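Local coordinates for acetylglutamate kinase (Streptococcus mutans, PDB 3L86), which probably catalyses the ATP-dependent phosphorylation of N-acetyl-L-glutamate, the second step on the route from glutamate to N2-acetylornithine in arginine biosynthesis, at residues I71-G76 with D113-N118; R97-D102 with G152-V157; I160-I165 with A201-A206; I210-V215 with D268-G273. One frame throughout, in Å; residues are numbered along the deposited sequence.

Interaction 1. Residues I71-G76 with D113-N118; sequences IVHGGG and DLVGKN. With NLG (N-acetyl-L-glutamate), chain C.
His73, the last residue of its strand, meets Val115 and Gly116 on one turn of helix 101-125. Its CG sits between the backbone N and the carbonyl carbon (chi1 77°), and the ring reaches the helix obliquely. NE2 lies 3.5 Å from Gly116 CA, where the helix offers only backbone, while ND1 comes 3.7 Å from Val115 CG1. The ring's rotation is fixed from its own segment: ND1 donates to Gly74 O at 3.0 Å, almost straight at 173°, in the plane of both the ring and the carbonyl, on a lone pair. Gly74 O is also 3.6 Å from Val115 CG1, so Val115 covers the carbonyl and the ring's ND1 side together. On its other side, Gly74 brings its CA within 3.4 Å of OE2 of the N-acetyl-L-glutamate side-chain carboxylate. Gly75 follows with a looser touch on Val115 CG2; its N donates to ligand OE2 at 2.8 Å. Gly76 N adds a more bent bond to OE2 of 3.1 Å, giving this oxygen two backbone donors. Gly75 is the N-cap of helix 76-85, whose start would probably help stabilise the carboxylate. The arrangement is the glycine-rich substrate turn after a central strand of the amino acid kinase fold.

Interaction 2. Residues R97-D102 with G152-V157; sequences RVTSKD and GYVGDV. With NLG (N-acetyl-L-glutamate), chain C.
Val154 and Thr99 form the tight side of this contact. Val154 CG2 presses to 3.0 Å from Arg97 O and lies 3.5 Å from Thr99 OG1, the side chains crossing at about a right angle. Thr99 OG1 stands beside its backbone N (chi1 -48°) and donates to Arg97 O from well above the carbonyl plane. It also accepts from Asn190 ND2, and Asn190 bonds the substrate, which makes Thr99 a second-shell residue of the pocket. Tyr153 N donates to Thr99 O at 2.7 Å and 173°, part of a single beta bridge between Thr99 and Gly152. This bridge joins the entry to strand 155-160 with the segment that follows Arg97, a residue of the N-acetyl-L-glutamate pocket in the amino acid kinase domain. Arg97 turns its guanidinium away from Val154: NE donates to ligand O7 at 2.6 Å, near the guanidinium plane, and its backbone N reaches OXT at 3.2 Å. The outer side is looser. Exposed Lys101 lays CB over one face of the Tyr153 ring, 4.0 Å from the centroid, a CH-pi contact offset toward the rim. Beyond it the bent chain passes at a slant across the phenol end, with Lys101 CE 3.6 Å from Tyr153 OH.

Interaction 3. Residues I160-I165 with A201-A206; sequences INKRVI and AVALAA
Lys162, in the first turn of helix 162-170, extends along the end of helix 193-203, where Ala203 and Leu204 receive it. Its CB heads toward that helix end, and CG comes within 4.3 Å of Ala203 CB while just touching Leu204 CD2. CD then lies 3.7 Å from Ala203 O, and a bend at chi3 (56°) holds CE at that same distance from the carbonyl oxygen. NZ runs on past, 4.2 Å from Ala203 O and too far to bond it, so the lysine contributes its methylenes here. Deeper in, Ile160 CB packs on Ala203 CB at 3.9 Å; CG2 stays near the same methyl, while the end of the side chain leads away, and Ile160 also packs on Leu196 and Ala199. Ile165 CG2 meets Leu204 CD1 at 4.2 Å, and both residues rest on Val70 of strand 68-73, which places the pair against the central sheet. Asn161 N-caps helix 162-170 through a weak bond to Arg163 N, whereas Ala205, with positive phi, closes helix 193-203 in a Schellman motif. The contact is made mostly by aliphatic carbons, with one backbone carbonyl alongside the lysine methylenes, without directional polar bonds, which suggests that it rests mainly on burying apolar surface.

Interaction 4. Residues I210-V215 with D268-G273; sequences ILMTNV and DNLLTG. With ADP (adenosine-5'-diphosphate), chain B.
Ile210 and Leu270 set their side chains at about a right angle. Ile210 CD1 ends 3.9 Å from Leu270 CD2 and also touches Leu270 O at 3.4 Å. Met212 lies over the backbone one residue earlier: CG is 3.7 Å from Asn269 N, and with chi2 extended (177°), SD comes 4.2 Å from the same Leu270 CD2. The touching parts run nearly antiparallel, 156° apart, without strand pairing. Thr213 O instead receives a CA-H contact from Asp268 CA at 3.4 Å, and one water donates both to Thr213 O (2.9 Å) and to Asp268 O (3.0 Å). Asp268 directs OD2 to a salt bridge with Lys216, while OD1 accepts from Asn269 ND2 nearly along its C-O axis. The Asn269 side chain starts away from the strand and shapes its own loop: OD1 takes the backbone N-H of Leu271, an Asx turn, and that of Thr272, both from one face of the amide. The other side of the strand end serves the nucleotide. Thr213 OG1, opposite its backbone N (chi1 178°), donates to ADP O2B at 2.7 Å, and Val215 CG1 touches the adenine. In the fold, strand 208-212 runs between strands 38-43 and 263-267; Met212 and Leu270 face Phe55 of helix 53-64, whereas Leu211 and Thr213 meet Lys249 of helix 246-258.

Overall arrangement
From the N terminus, interaction 1 opens at the end of strand 68-73, and interaction 2 opens at residues 97-102 before it has closed, so the two cross. Helix 101-125 starts within interaction 2 and, further on, supplies the closing segment of interaction 1. Both touch the substrate, and they pack against each other between Gly76 and Arg97. Interaction 2 closes on 152-157 at the head of strand 155-160. Interaction 3 opens on the last residue of that strand and closes a loop of 35 residues by joining helices 162-170 and 193-203. Interaction 4 follows from strand 208-212, tying the nucleotide side of the central sheet to the loop before strand 274-277, about 27 Å between centres from interaction 2.

Interaction 1. Residues I71-G76 with D113-N118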
loop_
_atom_site.group_PDB
_atom_site.type_symbol
_atom_site.label_atom_id
_atom_site.label_comp_id
_atom_site.label_asym_id
_atom_site.label_seq_id
_atom_site.Cartn_x
_atom_site.Cartn_y
_atom_site.Cartn_z
ATOM N N ILE A 71 -1.819 -8.611 -1.513
ATOM C CA ILE A 71 -0.777 -7.634 -1.824
ATOM C C ILE A 71 -1.379 -6.318 -2.410
ATOM O O ILE A 71 -2.223 -6.343 -3.349
ATOM C CB ILE A 71 0.313 -8.210 -2.795
ATOM C CG1 ILE A 71 1.219 -9.236 -2.085
ATOM C CG2 ILE A 71 1.212 -7.058 -3.486
ATOM C CD1 ILE A 71 2.116 -10.054 -3.071
ATOM N N VAL A 72 -0.995 -5.189 -1.800
ATOM C CA VAL A 72 -1.319 -3.816 -2.230
ATOM C C VAL A 72 0.056 -3.199 -2.583
ATOM O O VAL A 72 1.067 -3.590 -2.001
ATOM C CB VAL A 72 -2.008 -3.011 -1.088
ATOM C CG1 VAL A 72 -2.154 -1.481 -1.425
ATOM C CG2 VAL A 72 -3.398 -3.713 -0.680
ATOM N N HIS A 73 0.084 -2.338 -3.612
ATOM C CA HIS A 73 1.285 -1.663 -4.050
ATOM C C HIS A 73 0.997 -0.212 -4.529
ATOM O O HIS A 73 -0.157 0.111 -5.023
ATOM C CB HIS A 73 2.013 -2.466 -5.144
ATOM C CG HIS A 73 1.390 -2.375 -6.506
ATOM N ND1 HIS A 73 1.622 -1.305 -7.368
ATOM C CD2 HIS A 73 0.605 -3.248 -7.185
ATOM C CE1 HIS A 73 0.968 -1.514 -8.502
ATOM N NE2 HIS A 73 0.368 -2.698 -8.426
ATOM N N GLY A 74 2.011 0.646 -4.376
ATOM C CA GLY A 74 2.002 2.015 -4.964
ATOM C C GLY A 74 2.994 2.155 -6.121
ATOM O O GLY A 74 3.199 1.196 -6.925
ATOM N N GLY A 75 3.623 3.327 -6.232
ATOM C CA GLY A 75 4.518 3.610 -7.368
ATOM C C GLY A 75 4.940 5.071 -7.547
ATOM O O GLY A 75 5.192 5.514 -8.669
ATOM N N GLY A 76 5.025 5.836 -6.462
ATOM C CA GLY A 76 5.390 7.275 -6.570
ATOM C C GLY A 76 6.616 7.578 -7.455
ATOM O O GLY A 76 6.591 8.439 -8.338
ATOM N N ASP A 113 0.953 -0.770 -15.584
ATOM C CA ASP A 113 1.787 -1.337 -16.659
ATOM C C ASP A 113 3.255 -1.332 -16.290
ATOM O O ASP A 113 4.007 -2.240 -16.711
ATOM C CB ASP A 113 1.594 -0.532 -17.960
ATOM C CG ASP A 113 0.152 -0.476 -18.393
ATOM O OD1 ASP A 113 -0.492 -1.535 -18.419
ATOM O OD2 ASP A 113 -0.338 0.622 -18.708
ATOM N N LEU A 114 3.666 -0.314 -15.525
ATOM C CA LEU A 114 5.091 -0.117 -15.124
ATOM C C LEU A 114 5.516 -0.638 -13.716
ATOM O O LEU A 114 6.735 -0.743 -13.418
ATOM C CB LEU A 114 5.442 1.365 -15.201
ATOM C CG LEU A 114 5.911 2.009 -16.502
ATOM C CD1 LEU A 114 5.403 1.311 -17.676
ATOM C CD2 LEU A 114 5.683 3.469 -16.602
ATOM N N VAL A 115 4.564 -0.870 -12.820
ATOM C CA VAL A 115 4.874 -1.504 -11.515
ATOM C C VAL A 115 4.159 -2.865 -11.329
ATOM O O VAL A 115 4.799 -3.916 -11.016
ATOM C CB VAL A 115 4.542 -0.572 -10.309
ATOM C CG1 VAL A 115 4.938 -1.224 -8.991
ATOM C CG2 VAL A 115 5.312 0.777 -10.427
ATOM N N GLY A 116 2.841 -2.856 -11.510
ATOM C CA GLY A 116 2.025 -4.039 -11.176
ATOM C C GLY A 116 2.348 -5.272 -12.013
ATOM O O GLY A 116 2.370 -6.393 -11.493
ATOM N N LYS A 117 2.537 -5.087 -13.318
ATOM C CA LYS A 117 2.843 -6.221 -14.228
ATOM C C LYS A 117 4.189 -6.904 -13.887
ATOM O O LYS A 117 4.291 -8.149 -13.886
ATOM C CB LYS A 117 2.801 -5.777 -15.713
ATOM C CG LYS A 117 3.087 -6.903 -16.748
ATOM C CD LYS A 117 1.915 -7.839 -16.872
ATOM C CE LYS A 117 2.208 -9.011 -17.936
ATOM N NZ LYS A 117 2.106 -8.495 -19.316
ATOM N N ASN A 118 5.207 -6.093 -13.571
ATOM C CA ASN A 118 6.489 -6.634 -13.053
ATOM C C ASN A 118 6.373 -7.475 -11.730
ATOM O O ASN A 118 7.010 -8.540 -11.594
ATOM C CB ASN A 118 7.505 -5.481 -12.838
ATOM C CG ASN A 118 8.887 -5.983 -12.330
ATOM O OD1 ASN A 118 9.603 -6.655 -13.066
ATOM N ND2 ASN A 118 9.272 -5.616 -11.088
HETATM C CA NLG C . -0.240 8.353 -4.481
HETATM C C NLG C . -0.991 9.468 -4.020
HETATM O OXT NLG C . -0.514 10.526 -3.596
HETATM O O NLG C . -2.129 9.669 -3.807
HETATM C CB NLG C . -0.326 6.942 -5.089
HETATM C CG NLG C . 0.958 6.026 -5.242
HETATM C CD NLG C . 1.872 5.564 -4.029
HETATM O OE1 NLG C . 1.423 5.692 -2.927
HETATM O OE2 NLG C . 3.025 5.115 -4.144
HETATM C C7 NLG C . 1.561 9.137 -5.765
HETATM C C8 NLG C . 2.768 9.149 -5.803
HETATM O O7 NLG C . 0.792 9.609 -6.567
HETATM N N2 NLG C . 0.942 8.595 -4.789
#

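Interaction 2. Residues R97-D102 with G152-V157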
loop_
_atom_site.group_PDB
_atom_site.type_symbol
_atom_site.label_atom_id
_atom_site.label_comp_id
_atom_site.label_asym_id
_atom_site.label_seq_id
_atom_site.Cartn_x
_atom_site.Cartn_y
_atom_site.Cartn_z
ATOM N N ARG A 97 -0.029 13.674 -3.736
ATOM C CA ARG A 97 0.171 14.277 -5.095
ATOM C C ARG A 97 -1.110 14.970 -5.555
ATOM O O ARG A 97 -2.165 14.332 -5.541
ATOM C CB ARG A 97 0.515 13.174 -6.137
ATOM C CG ARG A 97 0.931 13.649 -7.591
ATOM C CD ARG A 97 1.001 12.382 -8.587
ATOM N NE ARG A 97 1.961 11.441 -8.008
ATOM C CZ ARG A 97 3.279 11.536 -8.194
ATOM N NH1 ARG A 97 3.802 12.472 -9.010
ATOM N NH2 ARG A 97 4.072 10.677 -7.584
ATOM N N VAL A 98 -0.998 16.242 -5.957
ATOM C CA VAL A 98 -2.076 16.978 -6.586
ATOM C C VAL A 98 -2.278 16.392 -7.993
ATOM O O VAL A 98 -1.312 16.314 -8.747
ATOM C CB VAL A 98 -1.762 18.506 -6.610
ATOM C CG1 VAL A 98 -2.872 19.321 -7.386
ATOM C CG2 VAL A 98 -1.672 19.043 -5.138
ATOM N N THR A 99 -3.496 15.910 -8.314
ATOM C CA THR A 99 -3.710 15.054 -9.524
ATOM C C THR A 99 -4.871 15.560 -10.380
ATOM O O THR A 99 -6.037 15.493 -9.976
ATOM C CB THR A 99 -3.984 13.537 -9.095
ATOM O OG1 THR A 99 -3.004 13.104 -8.122
ATOM C CG2 THR A 99 -3.964 12.576 -10.296
ATOM N N SER A 100 -4.599 16.094 -11.554
ATOM C CA SER A 100 -5.701 16.528 -12.413
ATOM C C SER A 100 -6.317 15.346 -13.140
ATOM O O SER A 100 -5.717 14.276 -13.185
ATOM C CB SER A 100 -5.204 17.534 -13.471
ATOM O OG SER A 100 -4.442 16.866 -14.469
ATOM N N LYS A 101 -7.485 15.530 -13.759
ATOM C CA LYS A 101 -8.046 14.451 -14.571
ATOM C C LYS A 101 -7.114 13.964 -15.720
ATOM O O LYS A 101 -7.042 12.740 -15.992
ATOM C CB LYS A 101 -9.371 14.905 -15.160
ATOM C CG LYS A 101 -9.744 14.111 -16.340
ATOM C CD LYS A 101 -10.844 13.261 -16.069
ATOM C CE LYS A 101 -12.033 13.918 -16.698
ATOM N NZ LYS A 101 -13.020 12.893 -17.106
ATOM N N ASP A 102 -6.432 14.888 -16.402
ATOM C CA ASP A 102 -5.426 14.493 -17.394
ATOM C C ASP A 102 -4.271 13.694 -16.736
ATOM O O ASP A 102 -3.751 12.748 -17.347
ATOM C CB ASP A 102 -4.860 15.671 -18.214
ATOM C CG ASP A 102 -5.884 16.240 -19.265
ATOM O OD1 ASP A 102 -6.864 15.535 -19.650
ATOM O OD2 ASP A 102 -5.733 17.439 -19.637
ATOM N N GLY A 152 -7.633 17.759 -6.426
ATOM C CA GLY A 152 -8.079 17.215 -7.717
ATOM C C GLY A 152 -8.675 15.801 -7.587
ATOM O O GLY A 152 -9.531 15.585 -6.730
ATOM N N TYR A 153 -8.191 14.848 -8.409
ATOM C CA TYR A 153 -8.662 13.448 -8.468
ATOM C C TYR A 153 -8.006 12.483 -7.436
ATOM O O TYR A 153 -7.684 11.339 -7.768
ATOM C CB TYR A 153 -8.495 12.894 -9.906
ATOM C CG TYR A 153 -9.635 13.350 -10.808
ATOM C CD1 TYR A 153 -9.833 14.710 -11.113
ATOM C CD2 TYR A 153 -10.537 12.424 -11.333
ATOM C CE1 TYR A 153 -10.955 15.115 -11.949
ATOM C CE2 TYR A 153 -11.592 12.808 -12.147
ATOM C CZ TYR A 153 -11.810 14.150 -12.435
ATOM O OH TYR A 153 -12.906 14.464 -13.240
ATOM N N VAL A 154 -7.723 12.980 -6.242
ATOM C CA VAL A 154 -7.246 12.158 -5.111
ATOM C C VAL A 154 -8.422 11.628 -4.271
ATOM O O VAL A 154 -9.353 12.376 -3.941
ATOM C CB VAL A 154 -6.205 12.932 -4.268
ATOM C CG1 VAL A 154 -5.814 12.179 -2.986
ATOM C CG2 VAL A 154 -4.917 13.140 -5.143
ATOM N N GLY A 155 -8.445 10.320 -4.054
ATOM C CA GLY A 155 -9.522 9.713 -3.320
ATOM C C GLY A 155 -9.188 9.280 -1.916
ATOM O O GLY A 155 -8.007 9.094 -1.589
ATOM N N ASP A 156 -10.250 9.105 -1.100
ATOM C CA ASP A 156 -10.180 8.507 0.246
ATOM C C ASP A 156 -11.063 7.238 0.136
ATOM O O ASP A 156 -12.184 7.376 -0.315
ATOM C CB ASP A 156 -10.910 9.493 1.179
ATOM C CG ASP A 156 -10.636 9.280 2.675
ATOM O OD1 ASP A 156 -9.671 8.583 3.098
ATOM O OD2 ASP A 156 -11.435 9.885 3.451
ATOM N N VAL A 157 -10.585 6.053 0.541
ATOM C CA VAL A 157 -11.391 4.820 0.464
ATOM C C VAL A 157 -12.746 4.908 1.191
ATOM O O VAL A 157 -12.793 5.286 2.353
ATOM C CB VAL A 157 -10.576 3.542 0.954
ATOM C CG1 VAL A 157 -11.446 2.260 0.791
ATOM C CG2 VAL A 157 -9.260 3.384 0.105
HETATM C CA NLG C . -0.240 8.353 -4.481
HETATM C C NLG C . -0.991 9.468 -4.020
HETATM O OXT NLG C . -0.514 10.526 -3.596
HETATM O O NLG C . -2.129 9.669 -3.807
HETATM C CB NLG C . -0.326 6.942 -5.089
HETATM C CG NLG C . 0.958 6.026 -5.242
HETATM C CD NLG C . 1.872 5.564 -4.029
HETATM O OE1 NLG C . 1.423 5.692 -2.927
HETATM O OE2 NLG C . 3.025 5.115 -4.144
HETATM C C7 NLG C . 1.561 9.137 -5.765
HETATM C C8 NLG C . 2.768 9.149 -5.803
HETATM O O7 NLG C . 0.792 9.609 -6.567
HETATM N N2 NLG C . 0.942 8.595 -4.789
#

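Interaction 3. Residues I160-I165 with A201-A206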
loop_
_atom_site.group_PDB
_atom_site.type_symbol
_atom_site.label_atom_id
_atom_site.label_comp_id
_atom_site.label_asym_id
_atom_site.label_seq_id
_atom_site.Cartn_x
_atom_site.Cartn_y
_atom_site.Cartn_z
ATOM N N ILE A 160 -14.534 -1.322 1.083
ATOM C CA ILE A 160 -13.933 -2.492 0.440
ATOM C C ILE A 160 -14.965 -3.670 0.318
ATOM O O ILE A 160 -15.492 -4.135 1.335
ATOM C CB ILE A 160 -12.685 -2.940 1.191
ATOM C CG1 ILE A 160 -11.607 -1.811 1.237
ATOM C CG2 ILE A 160 -12.057 -4.135 0.473
ATOM C CD1 ILE A 160 -11.021 -1.536 -0.184
ATOM N N ASN A 161 -15.269 -4.110 -0.906
ATOM C CA ASN A 161 -16.122 -5.316 -1.133
ATOM C C ASN A 161 -15.298 -6.608 -0.947
ATOM O O ASN A 161 -14.495 -6.964 -1.811
ATOM C CB ASN A 161 -16.791 -5.272 -2.530
ATOM C CG ASN A 161 -17.837 -6.372 -2.720
ATOM O OD1 ASN A 161 -17.739 -7.418 -2.124
ATOM N ND2 ASN A 161 -18.889 -6.088 -3.484
ATOM N N LYS A 162 -15.425 -7.212 0.243
ATOM C CA LYS A 162 -14.664 -8.414 0.682
ATOM C C LYS A 162 -14.931 -9.651 -0.195
ATOM O O LYS A 162 -14.004 -10.421 -0.510
ATOM C CB LYS A 162 -15.024 -8.741 2.153
ATOM C CG LYS A 162 -14.755 -7.628 3.170
ATOM C CD LYS A 162 -15.632 -7.747 4.448
ATOM C CE LYS A 162 -15.453 -9.106 5.091
ATOM N NZ LYS A 162 -16.338 -9.276 6.266
ATOM N N ARG A 163 -16.187 -9.807 -0.641
ATOM C CA ARG A 163 -16.627 -11.003 -1.388
ATOM C C ARG A 163 -15.760 -11.344 -2.609
ATOM O O ARG A 163 -15.419 -12.523 -2.853
ATOM C CB ARG A 163 -18.131 -10.902 -1.773
ATOM N N VAL A 164 -15.337 -10.343 -3.365
ATOM C CA VAL A 164 -14.463 -10.660 -4.501
ATOM C C VAL A 164 -12.962 -10.860 -4.203
ATOM O O VAL A 164 -12.256 -11.515 -4.970
ATOM C CB VAL A 164 -14.644 -9.662 -5.607
ATOM C CG1 VAL A 164 -15.054 -8.284 -5.003
ATOM C CG2 VAL A 164 -13.387 -9.642 -6.520
ATOM N N ILE A 165 -12.463 -10.303 -3.103
ATOM C CA ILE A 165 -11.122 -10.697 -2.606
ATOM C C ILE A 165 -11.223 -12.159 -2.070
ATOM O O ILE A 165 -10.331 -12.961 -2.253
ATOM C CB ILE A 165 -10.608 -9.710 -1.463
ATOM C CG1 ILE A 165 -10.259 -8.331 -2.048
ATOM C CG2 ILE A 165 -9.402 -10.306 -0.696
ATOM C CD1 ILE A 165 -10.219 -7.222 -1.007
ATOM N N ALA A 201 -6.567 -4.054 5.166
ATOM C CA ALA A 201 -6.223 -4.804 6.425
ATOM C C ALA A 201 -7.399 -4.798 7.443
ATOM O O ALA A 201 -7.732 -5.826 8.101
ATOM C CB ALA A 201 -4.925 -4.177 7.071
ATOM N N VAL A 202 -8.008 -3.618 7.610
ATOM C CA VAL A 202 -9.141 -3.467 8.527
ATOM C C VAL A 202 -10.378 -4.251 8.031
ATOM O O VAL A 202 -10.966 -5.031 8.796
ATOM C CB VAL A 202 -9.462 -1.975 8.841
ATOM C CG1 VAL A 202 -10.736 -1.891 9.754
ATOM C CG2 VAL A 202 -8.244 -1.314 9.434
ATOM N N ALA A 203 -10.748 -4.089 6.748
ATOM C CA ALA A 203 -11.880 -4.875 6.183
ATOM C C ALA A 203 -11.749 -6.400 6.367
ATOM O O ALA A 203 -12.742 -7.085 6.578
ATOM C CB ALA A 203 -12.102 -4.566 4.649
ATOM N N LEU A 204 -10.548 -6.949 6.167
ATOM C CA LEU A 204 -10.329 -8.393 6.391
ATOM C C LEU A 204 -10.070 -8.835 7.846
ATOM O O LEU A 204 -9.925 -10.026 8.115
ATOM C CB LEU A 204 -9.173 -8.881 5.519
ATOM C CG LEU A 204 -9.399 -8.643 4.007
ATOM C CD1 LEU A 204 -8.210 -9.077 3.189
ATOM C CD2 LEU A 204 -10.681 -9.398 3.573
ATOM N N ALA A 205 -10.024 -7.888 8.778
ATOM C CA ALA A 205 -9.558 -8.182 10.141
ATOM C C ALA A 205 -8.256 -9.008 10.067
ATOM O O ALA A 205 -8.181 -10.119 10.638
ATOM C CB ALA A 205 -10.624 -8.936 10.945
ATOM N N ALA A 206 -7.238 -8.461 9.389
ATOM C CA ALA A 206 -5.915 -9.142 9.264
ATOM C C ALA A 206 -5.155 -9.328 10.593
ATOM O O ALA A 206 -5.337 -8.563 11.512
ATOM C CB ALA A 206 -5.007 -8.396 8.232
#

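Interaction 4. Residues I210-V215 with D268-G273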
loop_
_atom_site.group_PDB
_atom_site.type_symbol
_atom_site.label_atom_id
_atom_site.label_comp_id
_atom_site.label_asym_id
_atom_site.label_seq_id
_atom_site.Cartn_x
_atom_site.Cartn_y
_atom_site.Cartn_z
ATOM N N ILE A 210 2.213 -5.343 6.778
ATOM C CA ILE A 210 3.625 -5.008 6.548
ATOM C C ILE A 210 3.630 -3.845 5.561
ATOM O O ILE A 210 3.073 -3.950 4.454
ATOM C CB ILE A 210 4.415 -6.274 6.018
ATOM C CG1 ILE A 210 4.312 -7.409 7.057
ATOM C CG2 ILE A 210 5.870 -5.934 5.735
ATOM C CD1 ILE A 210 4.874 -8.828 6.619
ATOM N N LEU A 211 4.198 -2.710 5.963
ATOM C CA LEU A 211 4.371 -1.592 5.062
ATOM C C LEU A 211 5.847 -1.571 4.579
ATOM O O LEU A 211 6.748 -0.980 5.230
ATOM C CB LEU A 211 3.979 -0.240 5.770
ATOM C CG LEU A 211 2.494 -0.115 6.198
ATOM C CD1 LEU A 211 2.257 1.008 7.216
ATOM C CD2 LEU A 211 1.514 0.068 5.027
ATOM N N MET A 212 6.097 -2.218 3.441
ATOM C CA MET A 212 7.477 -2.446 3.004
ATOM C C MET A 212 7.917 -1.290 2.095
ATOM O O MET A 212 7.168 -0.898 1.184
ATOM C CB MET A 212 7.578 -3.796 2.240
ATOM C CG MET A 212 8.945 -4.488 2.422
ATOM S SD MET A 212 9.113 -6.138 1.626
ATOM C CE MET A 212 9.228 -5.594 -0.064
ATOM N N THR A 213 9.104 -0.740 2.373
ATOM C CA THR A 213 9.502 0.522 1.810
ATOM C C THR A 213 11.036 0.492 1.591
ATOM O O THR A 213 11.657 -0.617 1.569
ATOM C CB THR A 213 9.062 1.722 2.735
ATOM O OG1 THR A 213 9.519 2.972 2.184
ATOM C CG2 THR A 213 9.559 1.584 4.191
ATOM N N ASN A 214 11.655 1.662 1.402
ATOM C CA ASN A 214 13.077 1.671 1.060
ATOM C C ASN A 214 13.963 2.346 2.149
ATOM O O ASN A 214 15.017 2.967 1.855
ATOM C CB ASN A 214 13.299 2.235 -0.370
ATOM C CG ASN A 214 12.983 3.710 -0.485
ATOM O OD1 ASN A 214 12.178 4.243 0.290
ATOM N ND2 ASN A 214 13.707 4.416 -1.370
ATOM N N VAL A 215 13.512 2.227 3.397
ATOM C CA VAL A 215 14.265 2.631 4.579
ATOM C C VAL A 215 14.107 1.495 5.571
ATOM O O VAL A 215 13.107 0.741 5.513
ATOM C CB VAL A 215 13.807 4.029 5.122
ATOM C CG1 VAL A 215 12.292 4.030 5.484
ATOM C CG2 VAL A 215 14.629 4.412 6.286
ATOM N N ASP A 268 12.385 -2.509 5.356
ATOM C CA ASP A 268 12.712 -2.805 3.965
ATOM C C ASP A 268 12.567 -4.303 3.626
ATOM O O ASP A 268 13.032 -4.751 2.575
ATOM C CB ASP A 268 14.113 -2.266 3.582
ATOM C CG ASP A 268 15.297 -3.117 4.123
ATOM O OD1 ASP A 268 15.065 -4.082 4.859
ATOM O OD2 ASP A 268 16.497 -2.817 3.785
ATOM N N ASN A 269 11.956 -5.067 4.522
ATOM C CA ASN A 269 11.807 -6.535 4.323
ATOM C C ASN A 269 10.553 -7.055 5.045
ATOM O O ASN A 269 9.856 -6.288 5.710
ATOM C CB ASN A 269 13.060 -7.337 4.776
ATOM C CG ASN A 269 13.324 -7.267 6.304
ATOM O OD1 ASN A 269 12.925 -8.164 7.080
ATOM N ND2 ASN A 269 14.045 -6.207 6.734
ATOM N N LEU A 270 10.306 -8.350 4.978
ATOM C CA LEU A 270 9.076 -8.922 5.586
ATOM C C LEU A 270 9.137 -9.222 7.080
ATOM O O LEU A 270 8.078 -9.546 7.667
ATOM C CB LEU A 270 8.703 -10.246 4.855
ATOM C CG LEU A 270 8.281 -10.097 3.390
ATOM C CD1 LEU A 270 8.240 -11.459 2.626
ATOM C CD2 LEU A 270 6.938 -9.327 3.290
ATOM N N LEU A 271 10.334 -9.168 7.696
ATOM C CA LEU A 271 10.504 -9.727 9.074
ATOM C C LEU A 271 11.020 -8.739 10.164
ATOM O O LEU A 271 10.548 -8.787 11.320
ATOM C CB LEU A 271 11.397 -10.995 9.061
ATOM C CG LEU A 271 11.106 -12.181 8.116
ATOM C CD1 LEU A 271 12.310 -13.209 8.133
ATOM C CD2 LEU A 271 9.731 -12.881 8.349
ATOM N N THR A 272 11.934 -7.827 9.803
ATOM C CA THR A 272 12.571 -6.881 10.779
ATOM C C THR A 272 12.391 -5.386 10.416
ATOM O O THR A 272 12.189 -5.044 9.224
ATOM C CB THR A 272 14.079 -7.206 10.949
ATOM O OG1 THR A 272 14.791 -6.905 9.739
ATOM C CG2 THR A 272 14.266 -8.702 11.325
ATOM N N GLY A 273 12.453 -4.496 11.416
ATOM C CA GLY A 273 12.163 -3.052 11.211
ATOM C C GLY A 273 11.520 -2.386 12.436
ATOM O O GLY A 273 11.873 -2.688 13.592
HETATM P PB ADP B . 7.145 4.403 -0.373
HETATM O O1B ADP B . 5.752 4.746 0.070
HETATM O O2B ADP B . 7.704 3.091 0.195
HETATM O O3B ADP B . 7.260 4.426 -1.857
HETATM P PA ADP B . 7.899 7.149 0.511
HETATM O O1A ADP B . 9.029 8.008 -0.043
HETATM O O2A ADP B . 6.496 7.573 0.181
HETATM O O3A ADP B . 8.161 5.557 0.152
HETATM O "O5'" ADP B . 8.145 7.159 2.108
HETATM C "C5'" ADP B . 9.414 6.686 2.624
HETATM C "C4'" ADP B . 10.350 7.909 2.854
HETATM O "O4'" ADP B . 9.938 8.770 3.936
HETATM C "C3'" ADP B . 11.798 7.539 3.208
HETATM O "O3'" ADP B . 12.476 7.205 2.002
HETATM C "C2'" ADP B . 12.357 8.838 3.774
HETATM O "O2'" ADP B . 12.881 9.570 2.672
HETATM C "C1'" ADP B . 11.114 9.608 4.216
HETATM N N9 ADP B . 11.150 9.887 5.676
HETATM C C8 ADP B . 10.793 11.088 6.215
HETATM N N7 ADP B . 10.889 11.027 7.570
HETATM C C5 ADP B . 11.341 9.788 7.885
HETATM C C6 ADP B . 11.703 9.075 9.106
HETATM N N6 ADP B . 11.530 9.655 10.324
HETATM N N1 ADP B . 12.115 7.780 9.017
HETATM C C2 ADP B . 12.255 7.171 7.850
HETATM N N3 ADP B . 11.953 7.758 6.692
HETATM C C4 ADP B . 11.515 9.052 6.639
HETATM O O HOH W 1 12.803 -2.889 0.246
#